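Side-chain contacts in protein Pcdhgb2 (Mus musculus, PDB 5SZR), which probably mediates calcium-dependent cell adhesion that helps establish and maintain specific neuronal connections, seen here as its extracellular cadherin domains 3 to 6: residues F55-R60 with L80-K85; Y165-D170 with Y181-V186; P377-L382 with L425-S430. All coordinates share one frame; numbering follows the deposited sequence.

Contact 1 of 3, residues F55-R60 with L80-K85; sequences FNLDKR and LNVEAK
One face of the Phe55 ring is roofed by the isobutyl group of Leu80, whose two methyls share the work. CD1 makes a CH-pi contact, lying 4.2 Å from the ring centroid of Phe55 and 27° off its normal, while CD2 stands over the rim of the same face. Tyr78 adds an edge-to-face ring pair with Phe55. The setting is the Greek-key beta sandwich of a cadherin repeat, and the principle illustrated is that its two sheets meet here through apolar side chains: no hydrogen bond crosses between segments 55-60 and 80-85. The backbones stay well separated, the CA atoms of Leu57 and Val82 being 8.6 Å apart.

The side chains of Phe55 and Leu80 cross at about a right angle, so a flat ring meets a branched end. One step along, Leu57 and Val82 reach toward each other tip to tip. With its CG anti to the backbone N (chi1 170°), Leu57 brings CD2 to both methyls of Val82, CG1 at 3.9 Å and CG2 at nearly the same distance. Ile64 and Phe44 each touch both Leu57 and Leu80, closing the hydrophobic layer from either sheet. Phe55 is also where the chain leaves helix 49-54, and its side chain is about 11 Å from that of the calcium ligand Glu16.

Beyond the strand the chain turns at Asp58 in an Asx turn: its OD1 accepts from the backbone N of Arg60 at 3.0 Å, the N-H coming from above the carboxylate plane, 36° out of it.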
ATOM      1  N   PHE A  55     -13.097 -46.793 -48.585  1.00 68.16           N
ATOM      2  CA  PHE A  55     -12.272 -47.475 -49.569  1.00 67.57           C
ATOM      3  C   PHE A  55     -12.968 -47.557 -50.922  1.00 69.79           C
ATOM      4  O   PHE A  55     -14.198 -47.636 -51.011  1.00 71.37           O
ATOM      5  CB  PHE A  55     -11.914 -48.892 -49.102  1.00 63.97           C
ATOM      6  CG  PHE A  55     -11.188 -48.933 -47.795  1.00 59.95           C
ATOM      7  CD1 PHE A  55      -9.816 -48.770 -47.747  1.00 58.65           C
ATOM      8  CD2 PHE A  55     -11.878 -49.138 -46.614  1.00 59.20           C
ATOM      9  CE1 PHE A  55      -9.143 -48.807 -46.541  1.00 59.00           C
ATOM     10  CE2 PHE A  55     -11.213 -49.177 -45.404  1.00 58.26           C
ATOM     11  CZ  PHE A  55      -9.842 -49.010 -45.366  1.00 58.10           C
ATOM     12  N   ASN A  56     -12.157 -47.545 -51.979  1.00 69.54           N
ATOM     13  CA  ASN A  56     -12.627 -47.710 -53.348  1.00 71.52           C
ATOM     14  C   ASN A  56     -12.002 -48.968 -53.933  1.00 70.32           C
ATOM     15  O   ASN A  56     -10.776 -49.130 -53.905  1.00 68.10           O
ATOM     16  CB  ASN A  56     -12.276 -46.490 -54.202  1.00 76.12           C
ATOM     17  CG  ASN A  56     -12.674 -46.664 -55.651  1.00 81.45           C
ATOM     18  OD1 ASN A  56     -11.878 -47.121 -56.475  1.00 82.92           O
ATOM     19  ND2 ASN A  56     -13.910 -46.301 -55.974  1.00 84.59           N
ATOM     20  N   LEU A  57     -12.842 -49.858 -54.452  1.00 70.67           N
ATOM     21  CA  LEU A  57     -12.400 -51.107 -55.059  1.00 70.16           C
ATOM     22  C   LEU A  57     -12.640 -51.041 -56.561  1.00 71.50           C
ATOM     23  O   LEU A  57     -13.789 -50.935 -57.006  1.00 71.51           O
ATOM     24  CB  LEU A  57     -13.132 -52.303 -54.448  1.00 68.70           C
ATOM     25  CG  LEU A  57     -12.934 -53.646 -55.161  1.00 67.13           C
ATOM     26  CD1 LEU A  57     -11.458 -54.010 -55.223  1.00 64.21           C
ATOM     27  CD2 LEU A  57     -13.730 -54.749 -54.478  1.00 65.94           C
ATOM     28  N   ASP A  58     -11.560 -51.106 -57.336  1.00 73.22           N
ATOM     29  CA  ASP A  58     -11.680 -51.161 -58.788  1.00 77.30           C
ATOM     30  C   ASP A  58     -12.351 -52.469 -59.189  1.00 78.28           C
ATOM     31  O   ASP A  58     -11.823 -53.554 -58.924  1.00 75.95           O
ATOM     32  CB  ASP A  58     -10.304 -51.035 -59.439  1.00 78.96           C
ATOM     33  CG  ASP A  58     -10.381 -50.739 -60.930  1.00 83.41           C
ATOM     34  OD1 ASP A  58     -11.369 -51.138 -61.582  1.00 85.88           O
ATOM     35  OD2 ASP A  58      -9.442 -50.105 -61.455  1.00 85.05           O
ATOM     36  N   LYS A  59     -13.518 -52.367 -59.831  1.00 82.29           N
ATOM     37  CA  LYS A  59     -14.274 -53.562 -60.189  1.00 85.71           C
ATOM     38  C   LYS A  59     -13.521 -54.428 -61.192  1.00 88.45           C
ATOM     39  O   LYS A  59     -13.701 -55.652 -61.210  1.00 89.25           O
ATOM     40  CB  LYS A  59     -15.641 -53.167 -60.747  1.00 88.95           C
ATOM     41  N   ARG A  60     -12.677 -53.824 -62.025  1.00 90.37           N
ATOM     42  CA  ARG A  60     -11.929 -54.562 -63.036  1.00 94.12           C
ATOM     43  C   ARG A  60     -10.503 -54.884 -62.611  1.00 93.69           C
ATOM     44  O   ARG A  60     -10.012 -55.982 -62.893  1.00 96.43           O
ATOM     45  CB  ARG A  60     -11.904 -53.778 -64.353  1.00 96.86           C
ATOM     46  N   LEU A  80     -12.426 -55.958 -44.891  1.00 56.54           N
ATOM     47  CA  LEU A  80     -12.817 -55.860 -46.290  1.00 57.97           C
ATOM     48  C   LEU A  80     -12.965 -57.264 -46.864  1.00 61.46           C
ATOM     49  O   LEU A  80     -12.000 -58.037 -46.882  1.00 63.11           O
ATOM     50  CB  LEU A  80     -11.793 -55.056 -47.093  1.00 56.70           C
ATOM     51  CG  LEU A  80     -11.833 -53.524 -47.028  1.00 57.35           C
ATOM     52  CD1 LEU A  80     -11.467 -53.001 -45.645  1.00 56.01           C
ATOM     53  CD2 LEU A  80     -10.919 -52.918 -48.091  1.00 56.26           C
ATOM     54  N   ASN A  81     -14.168 -57.593 -47.321  1.00 62.40           N
ATOM     55  CA  ASN A  81     -14.430 -58.847 -48.015  1.00 64.02           C
ATOM     56  C   ASN A  81     -14.640 -58.533 -49.488  1.00 66.26           C
ATOM     57  O   ASN A  81     -15.496 -57.709 -49.831  1.00 66.47           O
ATOM     58  CB  ASN A  81     -15.650 -59.556 -47.429  1.00 64.08           C
ATOM     59  CG  ASN A  81     -15.536 -59.766 -45.934  1.00 64.06           C
ATOM     60  OD1 ASN A  81     -14.521 -60.250 -45.435  1.00 62.73           O
ATOM     61  ND2 ASN A  81     -16.583 -59.392 -45.205  1.00 66.44           N
ATOM     62  N   VAL A  82     -13.858 -59.177 -50.350  1.00 66.78           N
ATOM     63  CA  VAL A  82     -13.910 -58.951 -51.789  1.00 67.79           C
ATOM     64  C   VAL A  82     -14.393 -60.223 -52.469  1.00 72.10           C
ATOM     65  O   VAL A  82     -13.960 -61.330 -52.127  1.00 73.25           O
ATOM     66  CB  VAL A  82     -12.542 -58.511 -52.346  1.00 65.32           C
ATOM     67  CG1 VAL A  82     -12.581 -58.422 -53.862  1.00 67.37           C
ATOM     68  CG2 VAL A  82     -12.139 -57.166 -51.751  1.00 64.24           C
ATOM     69  N   GLU A  83     -15.294 -60.061 -53.431  1.00 74.92           N
ATOM     70  CA  GLU A  83     -15.850 -61.166 -54.198  1.00 79.93           C
ATOM     71  C   GLU A  83     -15.391 -61.038 -55.645  1.00 83.65           C
ATOM     72  O   GLU A  83     -15.609 -59.999 -56.277  1.00 84.86           O
ATOM     73  CB  GLU A  83     -17.375 -61.168 -54.114  1.00 83.78           C
ATOM     74  CG  GLU A  83     -18.028 -62.296 -54.879  1.00 90.68           C
ATOM     75  CD  GLU A  83     -19.464 -61.986 -55.242  1.00 96.96           C
ATOM     76  OE1 GLU A  83     -19.784 -60.792 -55.430  1.00 97.06           O
ATOM     77  OE2 GLU A  83     -20.270 -62.936 -55.336  1.00101.81           O
ATOM     78  N   ALA A  84     -14.762 -62.090 -56.162  1.00 85.65           N
ATOM     79  CA  ALA A  84     -14.301 -62.132 -57.543  1.00 89.82           C
ATOM     80  C   ALA A  84     -15.241 -63.001 -58.369  1.00 98.01           C
ATOM     81  O   ALA A  84     -15.480 -64.161 -58.022  1.00 98.21           O
ATOM     82  CB  ALA A  84     -12.872 -62.670 -57.627  1.00 87.55           C
ATOM     83  N   LYS A  85     -15.763 -62.441 -59.460  1.00104.71           N
ATOM     84  CA  LYS A  85     -16.726 -63.125 -60.318  1.00112.29           C
ATOM     85  C   LYS A  85     -16.217 -63.135 -61.752  1.00120.69           C
ATOM     86  O   LYS A  85     -16.041 -62.074 -62.359  1.00121.02           O
ATOM     87  CB  LYS A  85     -18.100 -62.453 -60.248  1.00110.57           C
ATOM     88  CG  LYS A  85     -19.164 -63.276 -59.542  1.00109.57           C
TER

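Contact 2 of 3, residues Y165-D170 with Y181-V186; sequences YKLVTD and YNVTIV. With NAG (2-acetamido-2-deoxy-beta-D-glucopyranose), chain D.
Thr169, two residues beyond the Leu167 that packs against Val183 and Ile185, has a hydroxyl held from several directions: OG1 is hydrogen-bonded to the backbone N of Thr127, with weak bonds to Gly126 N and Pro124 O besides. This hydroxyl ties the end of strand 164-169 to the neighbouring loop. Between the strands themselves, however, the contact is wholly apolar.

Leu167 carries it. Its CG stands anti to the backbone N (chi1 -177°), and the side chain projects CD2 into the interval between two residues of the facing strand. That methyl lies 4.2 Å from Ile185 CD1 and 4.3 Å from Val183 CG1, an almost even split. Such one-against-two packing is a compact example of how the two sheets of a cadherin beta sandwich face each other, here strand 164-169 in one and strand 180-189 in the other, with the CA atoms of Leu167 and Ile185 9.4 Å apart. Leu157 also lies against Leu167, Phe155 against Val183, and Ile132 and Ile201 against Ile185.

The other side of strand 180-189 bears sugar. Asn182, next to the inward-turned Val183, is N-glycosylated: its ND2 is covalently joined to C1 of the N-acetylglucosamine at 1.4 Å. The amide's OD1 is hydrogen-bonded to Thr202 OG1 of the adjacent strand, which probably helps fix the rotation of the amide, and the sugar has a hydrogen bond of its own to Glu180 OE1.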
ATOM      1  N   TYR A 165      -3.997 -33.245 -10.855  1.00 63.67           N
ATOM      2  CA  TYR A 165      -3.045 -32.402 -10.150  1.00 62.06           C
ATOM      3  C   TYR A 165      -3.775 -31.451  -9.214  1.00 59.90           C
ATOM      4  O   TYR A 165      -4.929 -31.080  -9.448  1.00 56.50           O
ATOM      5  CB  TYR A 165      -2.179 -31.578 -11.118  1.00 62.21           C
ATOM      6  CG  TYR A 165      -1.314 -32.389 -12.062  1.00 64.82           C
ATOM      7  CD1 TYR A 165       0.001 -32.700 -11.738  1.00 65.40           C
ATOM      8  CD2 TYR A 165      -1.805 -32.824 -13.284  1.00 65.58           C
ATOM      9  CE1 TYR A 165       0.796 -33.426 -12.599  1.00 66.34           C
ATOM     10  CE2 TYR A 165      -1.017 -33.555 -14.151  1.00 68.52           C
ATOM     11  CZ  TYR A 165       0.284 -33.853 -13.806  1.00 70.14           C
ATOM     12  OH  TYR A 165       1.073 -34.585 -14.674  1.00 74.42           O
ATOM     13  N   LYS A 166      -3.084 -31.060  -8.148  1.00 61.72           N
ATOM     14  CA  LYS A 166      -3.510 -29.970  -7.283  1.00 62.29           C
ATOM     15  C   LYS A 166      -2.470 -28.866  -7.384  1.00 62.02           C
ATOM     16  O   LYS A 166      -1.278 -29.114  -7.169  1.00 64.70           O
ATOM     17  CB  LYS A 166      -3.675 -30.429  -5.833  1.00 65.90           C
ATOM     18  CG  LYS A 166      -4.856 -31.349  -5.610  1.00 70.90           C
ATOM     19  CD  LYS A 166      -5.040 -31.671  -4.139  1.00 77.36           C
ATOM     20  CE  LYS A 166      -6.059 -32.787  -3.946  1.00 84.39           C
ATOM     21  NZ  LYS A 166      -6.331 -33.047  -2.505  1.00 91.06           N
ATOM     22  N   LEU A 167      -2.917 -27.665  -7.743  1.00 58.30           N
ATOM     23  CA  LEU A 167      -2.058 -26.488  -7.717  1.00 57.67           C
ATOM     24  C   LEU A 167      -2.056 -25.921  -6.305  1.00 56.78           C
ATOM     25  O   LEU A 167      -3.109 -25.519  -5.793  1.00 57.50           O
ATOM     26  CB  LEU A 167      -2.546 -25.447  -8.720  1.00 56.66           C
ATOM     27  CG  LEU A 167      -1.686 -24.188  -8.847  1.00 57.21           C
ATOM     28  CD1 LEU A 167      -0.300 -24.543  -9.374  1.00 58.44           C
ATOM     29  CD2 LEU A 167      -2.360 -23.163  -9.746  1.00 56.16           C
ATOM     30  N   VAL A 168      -0.886 -25.896  -5.667  1.00 56.10           N
ATOM     31  CA  VAL A 168      -0.784 -25.508  -4.269  1.00 57.57           C
ATOM     32  C   VAL A 168       0.240 -24.390  -4.109  1.00 58.53           C
ATOM     33  O   VAL A 168       1.161 -24.234  -4.913  1.00 58.64           O
ATOM     34  CB  VAL A 168      -0.411 -26.700  -3.363  1.00 59.24           C
ATOM     35  CG1 VAL A 168      -1.353 -27.872  -3.613  1.00 58.49           C
ATOM     36  CG2 VAL A 168       1.042 -27.103  -3.579  1.00 56.16           C
ATOM     37  N   THR A 169       0.058 -23.604  -3.046  1.00 58.88           N
ATOM     38  CA  THR A 169       1.055 -22.623  -2.643  1.00 58.31           C
ATOM     39  C   THR A 169       2.195 -23.312  -1.907  1.00 60.91           C
ATOM     40  O   THR A 169       1.981 -24.263  -1.151  1.00 63.90           O
ATOM     41  CB  THR A 169       0.445 -21.562  -1.728  1.00 58.98           C
ATOM     42  OG1 THR A 169      -0.067 -22.192  -0.548  1.00 59.90           O
ATOM     43  CG2 THR A 169      -0.674 -20.811  -2.421  1.00 58.21           C
ATOM     44  N   ASP A 170       3.415 -22.830  -2.140  1.00 61.90           N
ATOM     45  CA  ASP A 170       4.564 -23.222  -1.332  1.00 66.50           C
ATOM     46  C   ASP A 170       5.320 -21.993  -0.838  1.00 66.34           C
ATOM     47  O   ASP A 170       6.516 -22.077  -0.542  1.00 67.54           O
ATOM     48  CB  ASP A 170       5.497 -24.154  -2.109  1.00 72.05           C
ATOM     49  CG  ASP A 170       6.231 -23.442  -3.220  1.00 77.07           C
ATOM     50  OD1 ASP A 170       7.399 -23.797  -3.491  1.00 80.25           O
ATOM     51  OD2 ASP A 170       5.639 -22.520  -3.820  1.00 77.83           O
ATOM     52  N   TYR A 181      -2.109 -12.503  -9.738  1.00 65.72           N
ATOM     53  CA  TYR A 181      -1.212 -13.494 -10.321  1.00 65.26           C
ATOM     54  C   TYR A 181      -1.800 -14.062 -11.603  1.00 67.81           C
ATOM     55  O   TYR A 181      -2.993 -14.378 -11.663  1.00 63.87           O
ATOM     56  CB  TYR A 181      -0.945 -14.659  -9.362  1.00 60.57           C
ATOM     57  CG  TYR A 181       0.014 -14.371  -8.236  1.00 60.08           C
ATOM     58  CD1 TYR A 181       1.374 -14.237  -8.473  1.00 60.94           C
ATOM     59  CD2 TYR A 181      -0.436 -14.270  -6.926  1.00 59.12           C
ATOM     60  CE1 TYR A 181       2.255 -13.989  -7.437  1.00 60.38           C
ATOM     61  CE2 TYR A 181       0.436 -14.021  -5.886  1.00 56.31           C
ATOM     62  CZ  TYR A 181       1.779 -13.884  -6.148  1.00 58.15           C
ATOM     63  OH  TYR A 181       2.647 -13.643  -5.115  1.00 60.44           O
ATOM     64  N   ASN A 182      -0.956 -14.216 -12.621  1.00 74.85           N
ATOM     65  CA  ASN A 182      -1.296 -14.958 -13.833  1.00 78.84           C
ATOM     66  C   ASN A 182      -0.420 -16.206 -13.874  1.00 72.76           C
ATOM     67  O   ASN A 182       0.791 -16.114 -14.102  1.00 71.89           O
ATOM     68  CB  ASN A 182      -1.112 -14.101 -15.085  1.00 90.24           C
ATOM     69  CG  ASN A 182      -2.336 -13.262 -15.404  1.00 99.62           C
ATOM     70  OD1 ASN A 182      -3.453 -13.608 -15.020  1.00 91.52           O
ATOM     71  ND2 ASN A 182      -2.133 -12.155 -16.115  1.00119.34           N
ATOM     72  N   VAL A 183      -1.029 -17.366 -13.646  1.00 69.22           N
ATOM     73  CA  VAL A 183      -0.315 -18.635 -13.548  1.00 67.06           C
ATOM     74  C   VAL A 183      -0.617 -19.451 -14.796  1.00 67.13           C
ATOM     75  O   VAL A 183      -1.773 -19.815 -15.046  1.00 59.85           O
ATOM     76  CB  VAL A 183      -0.704 -19.404 -12.275  1.00 64.89           C
ATOM     77  CG1 VAL A 183       0.144 -20.654 -12.123  1.00 58.03           C
ATOM     78  CG2 VAL A 183      -0.560 -18.503 -11.054  1.00 57.39           C
ATOM     79  N   THR A 184       0.425 -19.743 -15.574  1.00 67.13           N
ATOM     80  CA  THR A 184       0.304 -20.495 -16.817  1.00 67.33           C
ATOM     81  C   THR A 184       0.694 -21.949 -16.574  1.00 65.70           C
ATOM     82  O   THR A 184       1.836 -22.236 -16.199  1.00 68.19           O
ATOM     83  CB  THR A 184       1.183 -19.889 -17.911  1.00 70.06           C
ATOM     84  OG1 THR A 184       0.648 -18.622 -18.312  1.00 71.36           O
ATOM     85  CG2 THR A 184       1.242 -20.814 -19.118  1.00 69.85           C
ATOM     86  N   ILE A 185      -0.250 -22.858 -16.791  1.00 62.63           N
ATOM     87  CA  ILE A 185      -0.014 -24.291 -16.660  1.00 65.24           C
ATOM     88  C   ILE A 185       0.084 -24.886 -18.060  1.00 66.51           C
ATOM     89  O   ILE A 185      -0.825 -24.715 -18.879  1.00 65.25           O
ATOM     90  CB  ILE A 185      -1.123 -24.969 -15.841  1.00 64.91           C
ATOM     91  CG1 ILE A 185      -1.063 -24.499 -14.386  1.00 64.42           C
ATOM     92  CG2 ILE A 185      -1.007 -26.486 -15.940  1.00 65.33           C
ATOM     93  CD1 ILE A 185      -2.104 -25.129 -13.497  1.00 63.79           C
ATOM     94  N   VAL A 186       1.187 -25.580 -18.337  1.00 67.84           N
ATOM     95  CA  VAL A 186       1.466 -26.140 -19.656  1.00 70.79           C
ATOM     96  C   VAL A 186       1.387 -27.658 -19.569  1.00 73.12           C
ATOM     97  O   VAL A 186       1.932 -28.262 -18.637  1.00 75.07           O
ATOM     98  CB  VAL A 186       2.842 -25.693 -20.179  1.00 72.08           C
ATOM     99  CG1 VAL A 186       3.114 -26.295 -21.550  1.00 73.15           C
ATOM    100  CG2 VAL A 186       2.921 -24.175 -20.234  1.00 71.63           C
TER
HETATM  101  C1  NAG D   1      -3.228 -11.281 -16.471  1.00 66.14           C
HETATM  102  C2  NAG D   1      -2.940  -9.827 -16.101  1.00 73.91           C
HETATM  103  C3  NAG D   1      -4.154  -8.963 -16.419  1.00 81.07           C
HETATM  104  C4  NAG D   1      -4.529  -9.108 -17.889  1.00 85.73           C
HETATM  105  C5  NAG D   1      -4.763 -10.583 -18.223  1.00 83.18           C
HETATM  106  C6  NAG D   1      -5.036 -10.827 -19.692  1.00 87.59           C
HETATM  107  C7  NAG D   1      -1.359  -9.297 -14.301  1.00 71.51           C
HETATM  108  C8  NAG D   1      -1.150  -9.218 -12.818  1.00 71.59           C
HETATM  109  N2  NAG D   1      -2.571  -9.696 -14.700  1.00 73.36           N
HETATM  110  O3  NAG D   1      -3.870  -7.605 -16.102  1.00 82.45           O
HETATM  111  O4  NAG D   1      -5.698  -8.340 -18.164  1.00 93.17           O
HETATM  112  O5  NAG D   1      -3.604 -11.362 -17.875  1.00 75.66           O
HETATM  113  O6  NAG D   1      -3.894 -10.537 -20.487  1.00 92.68           O
HETATM  114  O7  NAG D   1      -0.471  -9.013 -15.099  1.00 70.38           O

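Contact 3 of 3, residues P377-L382 with L425-S430; sequences PGLFSL and LIFADS
At Leu379 the backbone has helical angles and at Phe380 it becomes extended, a switch that lets two successive residues both point toward segment 425-430, where the nearest approach of the backbones puts Phe380 CA 9.7 Å from Leu425 CA. On the other strand the inward residues are Leu425 and Phe427, with Ile426 between them pointing away.

The Phe380 ring is clasped on its two faces. Over one, Leu425 CD1 is 3.5 Å from the ring centroid of Phe380 and only 9° off the normal, a CH-pi contact so well centred that this single methyl touches all six ring carbons. Over the opposite face lies CG of the preceding residue, Leu379, displaced toward the rim. Phe427 comes from the opposite direction to Phe380, and their planes are nearly parallel, 12° apart. The rings are nevertheless slid so far that they barely overlap, with centroids 5.9 Å apart, and they meet chiefly through their outer ends, CZ of Phe380 to CZ of Phe427 at 3.7 Å. Leu379, its CG anti to the backbone N (chi1 -179°), extends past the Phe380 ring to bring CD2 to the edge of Phe427, 3.9 Å from CE2.

Replacing Phe380 with an alanine would probably open a gap between Leu379 and Leu425, leaving the CD1 methyl of Leu425 without its ring face and Phe427 without its aromatic neighbour.

Val389 and Phe338 also touch Leu425, while Leu395 touches both Leu379 and Phe427. An aromatic residue at the start of an edge strand, pressed on side chains of the facing sheet, here joins the two layers of the sixth cadherin domain's Greek-key beta sandwich.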
ATOM      1  N   PRO A 377      18.396  68.216  31.708  1.00 66.52           N
ATOM      2  CA  PRO A 377      18.991  67.002  31.135  1.00 70.46           C
ATOM      3  C   PRO A 377      20.486  66.951  31.406  1.00 73.41           C
ATOM      4  O   PRO A 377      21.207  67.931  31.210  1.00 72.76           O
ATOM      5  CB  PRO A 377      18.688  67.130  29.638  1.00 70.36           C
ATOM      6  CG  PRO A 377      17.580  68.139  29.545  1.00 70.12           C
ATOM      7  CD  PRO A 377      17.812  69.084  30.674  1.00 69.18           C
ATOM      8  N   GLY A 378      20.950  65.790  31.863  1.00 80.19           N
ATOM      9  CA  GLY A 378      22.346  65.570  32.149  1.00 88.19           C
ATOM     10  C   GLY A 378      22.730  65.759  33.600  1.00 87.57           C
ATOM     11  O   GLY A 378      23.815  65.322  34.000  1.00 95.13           O
ATOM     12  N   LEU A 379      21.880  66.409  34.395  1.00 77.45           N
ATOM     13  CA  LEU A 379      22.131  66.472  35.829  1.00 70.29           C
ATOM     14  C   LEU A 379      22.019  65.090  36.459  1.00 64.58           C
ATOM     15  O   LEU A 379      22.862  64.699  37.275  1.00 64.32           O
ATOM     16  CB  LEU A 379      21.154  67.442  36.494  1.00 68.07           C
ATOM     17  CG  LEU A 379      21.358  67.604  37.996  1.00 66.09           C
ATOM     18  CD1 LEU A 379      22.747  68.163  38.261  1.00 64.30           C
ATOM     19  CD2 LEU A 379      20.287  68.501  38.591  1.00 68.06           C
ATOM     20  N   PHE A 380      20.984  64.341  36.089  1.00 59.14           N
ATOM     21  CA  PHE A 380      20.771  62.986  36.564  1.00 56.14           C
ATOM     22  C   PHE A 380      20.906  62.010  35.406  1.00 55.04           C
ATOM     23  O   PHE A 380      20.537  62.314  34.265  1.00 56.33           O
ATOM     24  CB  PHE A 380      19.387  62.822  37.201  1.00 55.05           C
ATOM     25  CG  PHE A 380      19.186  63.639  38.441  1.00 56.32           C
ATOM     26  CD1 PHE A 380      19.725  63.232  39.651  1.00 56.77           C
ATOM     27  CD2 PHE A 380      18.447  64.814  38.405  1.00 57.00           C
ATOM     28  CE1 PHE A 380      19.536  63.985  40.801  1.00 55.96           C
ATOM     29  CE2 PHE A 380      18.257  65.569  39.549  1.00 55.64           C
ATOM     30  CZ  PHE A 380      18.801  65.153  40.746  1.00 55.37           C
ATOM     31  N   SER A 381      21.436  60.830  35.709  1.00 53.75           N
ATOM     32  CA  SER A 381      21.493  59.727  34.767  1.00 48.66           C
ATOM     33  C   SER A 381      20.560  58.616  35.227  1.00 48.34           C
ATOM     34  O   SER A 381      20.257  58.483  36.416  1.00 45.61           O
ATOM     35  CB  SER A 381      22.919  59.187  34.628  1.00 49.45           C
ATOM     36  OG  SER A 381      23.302  58.476  35.792  1.00 50.97           O
ATOM     37  N   LEU A 382      20.108  57.809  34.265  1.00 49.66           N
ATOM     38  CA  LEU A 382      19.158  56.730  34.519  1.00 46.70           C
ATOM     39  C   LEU A 382      19.688  55.458  33.871  1.00 47.55           C
ATOM     40  O   LEU A 382      19.796  55.381  32.642  1.00 48.63           O
ATOM     41  CB  LEU A 382      17.770  57.085  33.985  1.00 44.41           C
ATOM     42  CG  LEU A 382      16.700  56.002  34.139  1.00 45.31           C
ATOM     43  CD1 LEU A 382      16.499  55.652  35.608  1.00 42.03           C
ATOM     44  CD2 LEU A 382      15.393  56.445  33.504  1.00 41.44           C
ATOM     45  N   LEU A 425      12.830  65.256  42.558  1.00 56.19           N
ATOM     46  CA  LEU A 425      14.113  65.240  43.249  1.00 59.09           C
ATOM     47  C   LEU A 425      14.426  66.660  43.705  1.00 63.25           C
ATOM     48  O   LEU A 425      14.551  67.569  42.879  1.00 65.25           O
ATOM     49  CB  LEU A 425      15.212  64.691  42.339  1.00 56.09           C
ATOM     50  CG  LEU A 425      14.799  63.459  41.529  1.00 55.77           C
ATOM     51  CD1 LEU A 425      15.928  62.991  40.624  1.00 54.46           C
ATOM     52  CD2 LEU A 425      14.338  62.332  42.442  1.00 57.07           C
ATOM     53  N   ILE A 426      14.540  66.850  45.016  1.00 65.98           N
ATOM     54  CA  ILE A 426      14.679  68.175  45.612  1.00 66.31           C
ATOM     55  C   ILE A 426      15.962  68.204  46.427  1.00 66.93           C
ATOM     56  O   ILE A 426      16.102  67.452  47.400  1.00 67.70           O
ATOM     57  CB  ILE A 426      13.468  68.528  46.487  1.00 69.56           C
ATOM     58  CG1 ILE A 426      12.180  68.408  45.672  1.00 70.72           C
ATOM     59  CG2 ILE A 426      13.619  69.927  47.072  1.00 70.91           C
ATOM     60  CD1 ILE A 426      10.956  68.838  46.430  1.00 76.38           C
ATOM     61  N   PHE A 427      16.891  69.072  46.036  1.00 67.97           N
ATOM     62  CA  PHE A 427      18.153  69.200  46.747  1.00 71.04           C
ATOM     63  C   PHE A 427      17.962  69.943  48.060  1.00 74.75           C
ATOM     64  O   PHE A 427      17.263  70.957  48.125  1.00 76.01           O
ATOM     65  CB  PHE A 427      19.185  69.929  45.889  1.00 72.15           C
ATOM     66  CG  PHE A 427      19.755  69.087  44.789  1.00 71.41           C
ATOM     67  CD1 PHE A 427      20.730  68.141  45.058  1.00 71.97           C
ATOM     68  CD2 PHE A 427      19.319  69.240  43.484  1.00 69.44           C
ATOM     69  CE1 PHE A 427      21.256  67.363  44.044  1.00 69.37           C
ATOM     70  CE2 PHE A 427      19.845  68.469  42.472  1.00 67.33           C
ATOM     71  CZ  PHE A 427      20.814  67.530  42.754  1.00 67.23           C
ATOM     72  N   ALA A 428      18.595  69.432  49.110  1.00 76.71           N
ATOM     73  CA  ALA A 428      18.545  70.066  50.417  1.00 79.46           C
ATOM     74  C   ALA A 428      19.685  71.064  50.544  1.00 83.00           C
ATOM     75  O   ALA A 428      20.831  70.760  50.190  1.00 82.94           O
ATOM     76  CB  ALA A 428      18.627  69.027  51.535  1.00 79.40           C
ATOM     77  N   ASP A 429      19.365  72.255  51.038  1.00 86.29           N
ATOM     78  CA  ASP A 429      20.399  73.213  51.379  1.00 89.90           C
ATOM     79  C   ASP A 429      21.130  72.756  52.637  1.00 92.90           C
ATOM     80  O   ASP A 429      20.547  72.133  53.529  1.00 92.41           O
ATOM     81  CB  ASP A 429      19.790  74.599  51.584  1.00 94.50           C
ATOM     82  CG  ASP A 429      20.807  75.710  51.429  1.00100.50           C
ATOM     83  OD1 ASP A 429      21.744  75.539  50.619  1.00101.17           O
ATOM     84  OD2 ASP A 429      20.671  76.751  52.115  1.00103.22           O
ATOM     85  N   SER A 430      22.423  73.053  52.693  1.00 98.24           N
ATOM     86  CA  SER A 430      23.228  72.729  53.869  1.00101.17           C
ATOM     87  C   SER A 430      23.002  73.753  54.979  1.00102.83           C
ATOM     88  O   SER A 430      23.013  73.415  56.162  1.00104.80           O
ATOM     89  CB  SER A 430      24.713  72.668  53.503  1.00102.93           C
ATOM     90  OG  SER A 430      25.503  72.343  54.634  1.00105.94           O
TER

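Overall arrangement
The three contacts come one after another along the chain, each confined to a different cadherin domain: contact 1 in the first of the four domains, contact 2 in the second and contact 3 in the last. Their centres lie about 57 Å apart from contact 1 to contact 2 and about 105 Å from contact 2 to contact 3, so none touches another. Contacts 1 and 3, on opposite sides of the chain's centre, are about 159 Å apart. Each joins the two sheets of its own sandwich through different strand pairs. An elongated ectodomain is thus built from independently packed modules, with calcium sites seen at junctions between successive domains.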